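PDB 1UP7: 6-phospho-beta-glucosidase BglT from Thermotoga maritima, which hydrolyses cellobiose 6'-phosphate to glucose 6-phosphate and glucose, using NAD+ and a manganese ion as cofactors. Local coordinates for residues L23-D28 / A299-I304; D73-I78 / D306-E311; P337-V340 / V345-L348. All blocks are in the same frame, centred on the assembly; numbering follows the deposited sequence.

Contact 1: residues L23-D28 / A299-I304; sequences LDISED and AAAHLI
I25 reaches across from helix 15-25 and lays its side chain on one turn of helix 296-308, where A301, H302 and I304 receive it. The backbones come nearest at I25 and A301, whose CA atoms are 6.7 Å apart. The first torsion of I25 sets CG1 between the backbone N and the carbonyl carbon (chi1 67°), which sends CD1 forward to the far helix and leaves CG2 as a second prong beside it. CD1 of I25 ends over the backbone, 3.4 Å from the carbonyl O of A301, and also meets CG2 of I304 at 4.2 Å; the two isoleucine side chains cross there at about a right angle, so they touch through single methyl groups. The CG2 prong of I25 rests against CB of A301 at 4.1 Å and approaches CD2 of the H302 imidazole obliquely at 4.2 Å. H302 starts out directed away from I25, and its ring swings back to make this touch. The small side chain of A301 is consistent with the close approach of I25 to the helix backbone. Replacing I25 with an alanine would probably open a gap over the A301 carbonyl and leave CG2 of I304 without its methyl partner. I304 also packs on Y76 and I78 of strand 76-79. Helix 15-25 follows the first strand of the NAD-binding Rossmann domain, whereas helix 296-308 comes from the C-terminal family region, so the contact joins the two. No hydrogen bond passes between the segments; the join is apolar and largely buried, and it therefore depends on shape and van der Waals contact.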
loop_
_atom_site.group_PDB
_atom_site.type_symbol
_atom_site.label_atom_id
_atom_site.label_comp_id
_atom_site.label_asym_id
_atom_site.label_seq_id
_atom_site.Cartn_x
_atom_site.Cartn_y
_atom_site.Cartn_z
ATOM N N LEU A 23 -15.735 -23.516 32.998
ATOM C CA LEU A 23 -15.463 -24.674 33.833
ATOM C C LEU A 23 -14.579 -25.667 33.098
ATOM O O LEU A 23 -13.666 -26.228 33.686
ATOM C CB LEU A 23 -16.763 -25.367 34.275
ATOM C CG LEU A 23 -17.569 -24.725 35.425
ATOM C CD1 LEU A 23 -19.010 -25.286 35.467
ATOM C CD2 LEU A 23 -16.883 -24.798 36.811
ATOM N N ASP A 24 -14.862 -25.874 31.813
ATOM C CA ASP A 24 -14.140 -26.839 30.987
ATOM C C ASP A 24 -12.664 -26.476 30.808
ATOM O O ASP A 24 -11.821 -27.352 30.796
ATOM C CB ASP A 24 -14.797 -26.983 29.603
ATOM C CG ASP A 24 -16.073 -27.838 29.615
ATOM O OD1 ASP A 24 -16.396 -28.532 30.624
ATOM O OD2 ASP A 24 -16.848 -27.871 28.625
ATOM N N ILE A 25 -12.353 -25.192 30.656
ATOM C CA ILE A 25 -10.957 -24.775 30.512
ATOM C C ILE A 25 -10.262 -24.619 31.875
ATOM O O ILE A 25 -9.023 -24.529 31.947
ATOM C CB ILE A 25 -10.809 -23.495 29.619
ATOM C CG1 ILE A 25 -11.420 -22.248 30.291
ATOM C CG2 ILE A 25 -11.411 -23.737 28.195
ATOM C CD1 ILE A 25 -10.719 -20.956 29.941
ATOM N N SER A 26 -11.052 -24.648 32.954
ATOM C CA SER A 26 -10.533 -24.416 34.308
ATOM C C SER A 26 -9.602 -25.523 34.792
ATOM O O SER A 26 -8.932 -25.374 35.807
ATOM C CB SER A 26 -11.673 -24.150 35.309
ATOM O OG SER A 26 -12.090 -25.341 35.950
ATOM N N GLU A 27 -9.549 -26.617 34.045
ATOM C CA GLU A 27 -8.585 -27.695 34.289
ATOM C C GLU A 27 -7.244 -27.446 33.586
ATOM O O GLU A 27 -6.229 -28.025 33.973
ATOM C CB GLU A 27 -9.143 -29.033 33.793
ATOM C CG GLU A 27 -10.142 -29.732 34.713
ATOM C CD GLU A 27 -11.309 -30.334 33.925
ATOM O OE1 GLU A 27 -12.093 -29.539 33.309
ATOM O OE2 GLU A 27 -11.432 -31.600 33.914
ATOM N N ASP A 28 -7.255 -26.623 32.535
ATOM C CA ASP A 28 -6.033 -26.292 31.790
ATOM C C ASP A 28 -5.419 -24.986 32.302
ATOM O O ASP A 28 -4.202 -24.838 32.297
ATOM C CB ASP A 28 -6.312 -26.156 30.274
ATOM C CG ASP A 28 -7.044 -27.376 29.670
ATOM O OD1 ASP A 28 -6.671 -28.536 29.994
ATOM O OD2 ASP A 28 -8.000 -27.262 28.847
ATOM N N ALA A 299 -16.385 -20.640 22.083
ATOM C CA ALA A 299 -15.467 -19.803 21.318
ATOM C C ALA A 299 -14.747 -18.857 22.289
ATOM O O ALA A 299 -13.545 -18.655 22.182
ATOM C CB ALA A 299 -16.176 -19.042 20.194
ATOM N N ALA A 300 -15.485 -18.326 23.259
ATOM C CA ALA A 300 -14.904 -17.397 24.201
ATOM C C ALA A 300 -13.940 -18.058 25.193
ATOM O O ALA A 300 -12.867 -17.511 25.474
ATOM C CB ALA A 300 -15.989 -16.628 24.933
ATOM N N ALA A 301 -14.337 -19.218 25.710
ATOM C CA ALA A 301 -13.543 -19.942 26.689
ATOM C C ALA A 301 -12.249 -20.465 26.063
ATOM O O ALA A 301 -11.173 -20.360 26.672
ATOM C CB ALA A 301 -14.356 -21.099 27.298
ATOM N N HIS A 302 -12.375 -21.033 24.865
ATOM C CA HIS A 302 -11.239 -21.530 24.108
ATOM C C HIS A 302 -10.266 -20.386 23.778
ATOM O O HIS A 302 -9.048 -20.546 23.931
ATOM C CB HIS A 302 -11.731 -22.265 22.849
ATOM C CG HIS A 302 -12.104 -23.696 23.100
ATOM N ND1 HIS A 302 -11.897 -24.699 22.169
ATOM C CD2 HIS A 302 -12.645 -24.302 24.189
ATOM C CE1 HIS A 302 -12.306 -25.854 22.668
ATOM N NE2 HIS A 302 -12.763 -25.639 23.891
ATOM N N LEU A 303 -10.812 -19.233 23.376
ATOM C CA LEU A 303 -10.022 -18.021 23.140
ATOM C C LEU A 303 -9.233 -17.604 24.387
ATOM O O LEU A 303 -8.020 -17.383 24.323
ATOM C CB LEU A 303 -10.887 -16.860 22.634
ATOM C CG LEU A 303 -10.074 -15.574 22.399
ATOM C CD1 LEU A 303 -8.952 -15.783 21.333
ATOM C CD2 LEU A 303 -10.947 -14.332 22.067
ATOM N N ILE A 304 -9.923 -17.541 25.525
ATOM C CA ILE A 304 -9.305 -17.152 26.790
ATOM C C ILE A 304 -8.220 -18.166 27.226
ATOM O O ILE A 304 -7.141 -17.796 27.654
ATOM C CB ILE A 304 -10.400 -16.921 27.896
ATOM C CG1 ILE A 304 -11.092 -15.584 27.690
ATOM C CG2 ILE A 304 -9.800 -16.949 29.317
ATOM C CD1 ILE A 304 -12.379 -15.390 28.537
#

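Contact 2: residues D73-I78 / D306-E311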
loop_
_atom_site.group_PDB
_atom_site.type_symbol
_atom_site.label_atom_id
_atom_site.label_comp_id
_atom_site.label_asym_id
_atom_site.label_seq_id
_atom_site.Cartn_x
_atom_site.Cartn_y
_atom_site.Cartn_z
ATOM N N ASP A 73 -10.030 -5.539 38.709
ATOM C CA ASP A 73 -8.918 -6.491 38.829
ATOM C C ASP A 73 -9.003 -7.636 37.807
ATOM O O ASP A 73 -8.426 -8.716 38.010
ATOM C CB ASP A 73 -8.844 -7.065 40.243
ATOM C CG ASP A 73 -8.461 -6.019 41.273
ATOM O OD1 ASP A 73 -7.503 -5.232 41.009
ATOM O OD2 ASP A 73 -9.075 -5.910 42.369
ATOM N N ALA A 74 -9.718 -7.395 36.713
ATOM C CA ALA A 74 -9.983 -8.441 35.739
ATOM C C ALA A 74 -8.856 -8.545 34.717
ATOM O O ALA A 74 -8.300 -7.538 34.274
ATOM C CB ALA A 74 -11.321 -8.198 35.061
ATOM N N LYS A 75 -8.489 -9.768 34.382
ATOM C CA LYS A 75 -7.563 -10.024 33.291
ATOM C C LYS A 75 -8.367 -10.102 31.969
ATOM O O LYS A 75 -7.890 -9.644 30.932
ATOM C CB LYS A 75 -6.777 -11.316 33.572
ATOM C CG LYS A 75 -5.743 -11.633 32.509
ATOM C CD LYS A 75 -4.468 -12.219 33.076
ATOM C CE LYS A 75 -3.365 -12.275 31.990
ATOM N NZ LYS A 75 -2.454 -13.492 32.142
ATOM N N TYR A 76 -9.586 -10.653 32.025
ATOM C CA TYR A 76 -10.482 -10.689 30.849
ATOM C C TYR A 76 -11.832 -10.080 31.166
ATOM O O TYR A 76 -12.397 -10.300 32.249
ATOM C CB TYR A 76 -10.666 -12.111 30.250
ATOM C CG TYR A 76 -9.353 -12.747 29.937
ATOM C CD1 TYR A 76 -8.707 -12.493 28.720
ATOM C CD2 TYR A 76 -8.705 -13.537 30.893
ATOM C CE1 TYR A 76 -7.440 -13.046 28.451
ATOM C CE2 TYR A 76 -7.446 -14.094 30.638
ATOM C CZ TYR A 76 -6.824 -13.846 29.409
ATOM O OH TYR A 76 -5.597 -14.399 29.168
ATOM N N VAL A 77 -12.346 -9.311 30.221
ATOM C CA VAL A 77 -13.695 -8.758 30.328
ATOM C C VAL A 77 -14.541 -9.184 29.130
ATOM O O VAL A 77 -14.191 -8.908 27.967
ATOM C CB VAL A 77 -13.672 -7.199 30.529
ATOM C CG1 VAL A 77 -15.074 -6.616 30.640
ATOM C CG2 VAL A 77 -12.857 -6.835 31.804
ATOM N N ILE A 78 -15.676 -9.822 29.419
ATOM C CA ILE A 78 -16.550 -10.317 28.373
ATOM C C ILE A 78 -17.734 -9.388 28.223
ATOM O O ILE A 78 -18.522 -9.247 29.159
ATOM C CB ILE A 78 -16.996 -11.794 28.650
ATOM C CG1 ILE A 78 -15.772 -12.737 28.653
ATOM C CG2 ILE A 78 -18.084 -12.250 27.625
ATOM C CD1 ILE A 78 -16.035 -14.097 29.252
ATOM N N ASP A 306 -6.383 -20.081 25.268
ATOM C CA ASP A 306 -5.189 -20.024 24.409
ATOM C C ASP A 306 -4.506 -18.655 24.502
ATOM O O ASP A 306 -3.339 -18.507 24.174
ATOM C CB ASP A 306 -5.509 -20.430 22.962
ATOM C CG ASP A 306 -6.122 -21.806 22.876
ATOM O OD1 ASP A 306 -5.845 -22.616 23.788
ATOM O OD2 ASP A 306 -6.908 -22.187 21.970
ATOM N N LEU A 307 -5.232 -17.668 24.989
ATOM C CA LEU A 307 -4.636 -16.379 25.358
ATOM C C LEU A 307 -3.836 -16.520 26.648
ATOM O O LEU A 307 -2.877 -15.782 26.865
ATOM C CB LEU A 307 -5.733 -15.345 25.556
ATOM C CG LEU A 307 -5.920 -14.076 24.707
ATOM C CD1 LEU A 307 -4.957 -13.885 23.564
ATOM C CD2 LEU A 307 -7.304 -14.007 24.232
ATOM N N GLU A 308 -4.207 -17.485 27.488
ATOM C CA GLU A 308 -3.496 -17.736 28.752
ATOM C C GLU A 308 -2.270 -18.634 28.660
ATOM O O GLU A 308 -1.370 -18.465 29.443
ATOM C CB GLU A 308 -4.450 -18.311 29.811
ATOM C CG GLU A 308 -5.299 -17.256 30.469
ATOM C CD GLU A 308 -4.446 -16.316 31.288
ATOM O OE1 GLU A 308 -3.928 -16.781 32.331
ATOM O OE2 GLU A 308 -4.267 -15.136 30.880
ATOM N N THR A 309 -2.240 -19.591 27.738
ATOM C CA THR A 309 -1.063 -20.457 27.593
ATOM C C THR A 309 -0.100 -19.909 26.540
ATOM O O THR A 309 -0.387 -18.924 25.847
ATOM C CB THR A 309 -1.456 -21.875 27.151
ATOM O OG1 THR A 309 -2.058 -21.783 25.847
ATOM C CG2 THR A 309 -2.507 -22.482 28.080
ATOM N N ASP A 310 1.011 -20.612 26.395
ATOM C CA ASP A 310 2.019 -20.258 25.444
ATOM C C ASP A 310 2.117 -21.283 24.320
ATOM O O ASP A 310 3.131 -21.352 23.637
ATOM C CB ASP A 310 3.345 -20.042 26.209
ATOM C CG ASP A 310 4.362 -19.268 25.399
ATOM O OD1 ASP A 310 4.034 -18.174 24.896
ATOM O OD2 ASP A 310 5.490 -19.716 25.179
ATOM N N GLU A 311 1.035 -22.042 24.114
ATOM C CA GLU A 311 0.960 -23.097 23.099
ATOM C C GLU A 311 0.981 -22.535 21.675
ATOM O O GLU A 311 1.779 -22.977 20.847
ATOM C CB GLU A 311 -0.340 -23.836 23.285
ATOM C CG GLU A 311 -0.278 -25.058 24.167
ATOM C CD GLU A 311 -1.167 -26.136 23.583
ATOM O OE1 GLU A 311 -2.413 -25.918 23.557
ATOM O OE2 GLU A 311 -0.615 -27.174 23.106
#
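K75 and Y76, the latter in strand 76-79, face the last turn of helix 296-308 across a wide backbone gap: the CA atoms of Y76 and L307 are 9.8 Å apart, as are those of K75 and E308. The strand belongs to the parallel sheet of the Rossmann fold, in which Y76 pairs by backbone hydrogen bonds with A6 of strand 4-8. On the other side of the gap the helix is ending, and T309 is the first residue to leave helical backbone angles. Long side chains must therefore span the distance. Y76 sends its ring out to the helix and meets L307 obliquely, with CE1 of the tyrosine 4.1 Å from CB of the leucine. E308 lies at the hydroxyl end of the same ring, its CD in the ring plane at the edge. The model sets the tyrosine hydroxyl and the carboxylate implausibly close, so the exact place of the E308 carboxylate is doubtful. V29 of the NAD-binding region also touches E308. K75 and E308 approach from opposite directions. The lysine starts with CG anti to its N (chi1 -178°) and heads for the helix, then bends at chi2 and chi4; E308 bends at its own chi2 to bring its carboxylate round to meet it. They form a salt bridge on the solvent side of this partly buried contact, where K75 is exposed, with NZ of K75 2.8 Å from OE2 of E308, although the position of that oxygen is less certain.

Contact 3: residues P337-V340 / V345-L348; sequences PCYV and VHTL
The beta hairpin of strands 333-341 and 344-347 includes Y339 and H346, an antiparallel hydrogen-bonded pair. Y339 N donates to H346 O at 2.7 Å, lying in the carbonyl plane, and H346 N returns a bond to Y339 O at 2.8 Å that is nearly straight at the hydrogen (169°). Non-hydrogen-bonded pairs flank it: C338 with T347, and V340 with V345. Their side chains share one face, where CG1 of V345 lies diagonally across from CB of C338, at 3.7 Å, and CG2 of V345 meets CG2 of V340 at 4.3 Å. On the face of Y339 and H346, CG of Y339 is anti to the backbone N (chi1 176°), which puts the ring alongside H346, whose CD2 reaches the edge of the tyrosine ring, 4.1 Å from CD2 of Y339. CD1 of L348 packs 3.9 Å from CB of Y339. Within the hairpin, R341 NH1 bonds the Y339 hydroxyl and R344 NH1 bonds H346 NE2, while H346 ND1 bonds S349 O of the second subunit and Y339 meets Y339 of that subunit. Strand 313-320 pairs with the other edge of strand 333-341, and V340 packs on L303 and L307 of helix 296-308.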
loop_
_atom_site.group_PDB
_atom_site.type_symbol
_atom_site.label_atom_id
_atom_site.label_comp_id
_atom_site.label_asym_id
_atom_site.label_seq_id
_atom_site.Cartn_x
_atom_site.Cartn_y
_atom_site.Cartn_z
ATOM N N PRO A 337 -8.657 -15.967 10.614
ATOM C CA PRO A 337 -7.917 -16.877 11.480
ATOM C C PRO A 337 -6.658 -16.226 12.026
ATOM O O PRO A 337 -5.900 -15.619 11.263
ATOM C CB PRO A 337 -7.521 -18.011 10.531
ATOM C CG PRO A 337 -8.450 -17.861 9.337
ATOM C CD PRO A 337 -8.578 -16.380 9.204
ATOM N N CYS A 338 -6.439 -16.351 13.336
ATOM C CA CYS A 338 -5.281 -15.763 14.010
ATOM C C CYS A 338 -4.570 -16.767 14.902
ATOM O O CYS A 338 -5.173 -17.698 15.425
ATOM C CB CYS A 338 -5.673 -14.543 14.858
ATOM S SG CYS A 338 -6.459 -13.254 13.890
ATOM N N TYR A 339 -3.266 -16.567 15.027
ATOM C CA TYR A 339 -2.428 -17.370 15.885
ATOM C C TYR A 339 -2.495 -16.696 17.252
ATOM O O TYR A 339 -2.112 -15.541 17.421
ATOM C CB TYR A 339 -1.009 -17.385 15.350
ATOM C CG TYR A 339 -0.007 -18.119 16.203
ATOM C CD1 TYR A 339 0.017 -19.512 16.244
ATOM C CD2 TYR A 339 0.952 -17.424 16.932
ATOM C CE1 TYR A 339 0.945 -20.185 16.986
ATOM C CE2 TYR A 339 1.914 -18.092 17.675
ATOM C CZ TYR A 339 1.901 -19.475 17.705
ATOM O OH TYR A 339 2.841 -20.149 18.455
ATOM N N VAL A 340 -3.026 -17.410 18.218
ATOM C CA VAL A 340 -3.337 -16.805 19.501
ATOM C C VAL A 340 -2.399 -17.419 20.548
ATOM O O VAL A 340 -2.352 -18.647 20.734
ATOM C CB VAL A 340 -4.840 -16.992 19.871
ATOM C CG1 VAL A 340 -5.121 -16.523 21.289
ATOM C CG2 VAL A 340 -5.745 -16.251 18.892
ATOM N N VAL A 345 -2.526 -11.772 19.639
ATOM C CA VAL A 345 -3.311 -12.262 18.538
ATOM C C VAL A 345 -2.469 -11.913 17.327
ATOM O O VAL A 345 -2.206 -10.752 17.096
ATOM C CB VAL A 345 -4.707 -11.541 18.510
ATOM C CG1 VAL A 345 -5.453 -11.748 17.196
ATOM C CG2 VAL A 345 -5.572 -12.057 19.628
ATOM N N HIS A 346 -1.999 -12.903 16.581
ATOM C CA HIS A 346 -1.256 -12.595 15.377
ATOM C C HIS A 346 -2.028 -13.073 14.168
ATOM O O HIS A 346 -2.466 -14.207 14.065
ATOM C CB HIS A 346 0.138 -13.194 15.402
ATOM C CG HIS A 346 0.944 -12.779 16.590
ATOM N ND1 HIS A 346 1.692 -11.620 16.615
ATOM C CD2 HIS A 346 1.125 -13.371 17.794
ATOM C CE1 HIS A 346 2.279 -11.507 17.793
ATOM N NE2 HIS A 346 1.957 -12.561 18.522
ATOM N N THR A 347 -2.180 -12.172 13.260
ATOM C CA THR A 347 -2.745 -12.419 11.971
ATOM C C THR A 347 -1.838 -13.310 11.080
ATOM O O THR A 347 -0.611 -13.198 11.109
ATOM C CB THR A 347 -3.014 -11.001 11.436
ATOM O OG1 THR A 347 -4.409 -10.692 11.649
ATOM C CG2 THR A 347 -2.800 -10.894 10.022
ATOM N N LEU A 348 -2.462 -14.215 10.336
ATOM C CA LEU A 348 -1.790 -15.171 9.442
ATOM C C LEU A 348 -2.012 -14.802 7.990
ATOM O O LEU A 348 -3.124 -14.534 7.580
ATOM C CB LEU A 348 -2.380 -16.571 9.635
ATOM C CG LEU A 348 -1.597 -17.649 10.388
ATOM C CD1 LEU A 348 -0.779 -17.036 11.479
ATOM C CD2 LEU A 348 -2.536 -18.668 10.984
#

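Overall arrangement
Helix 296-308 ties the three contacts together. Contacts 1 and 2 lie on successive turns of it, their centres about 10 Å apart, and I304 of the first packs on Y76 and I78 of the second. By centres, contact 3 is about 15 Å from contact 2 and about 18 Å from contact 1, and its V340 packs on L303 and L307 of this helix. Along the chain, contacts 1 and 2 alternate, each pairing an N-terminal Rossmann segment with the C-terminal part, whereas contact 3 follows as a local hairpin. The helix lies between the NAD-binding sheet and the hairpin at the second subunit, and probably connects the cofactor domain to the subunit interface.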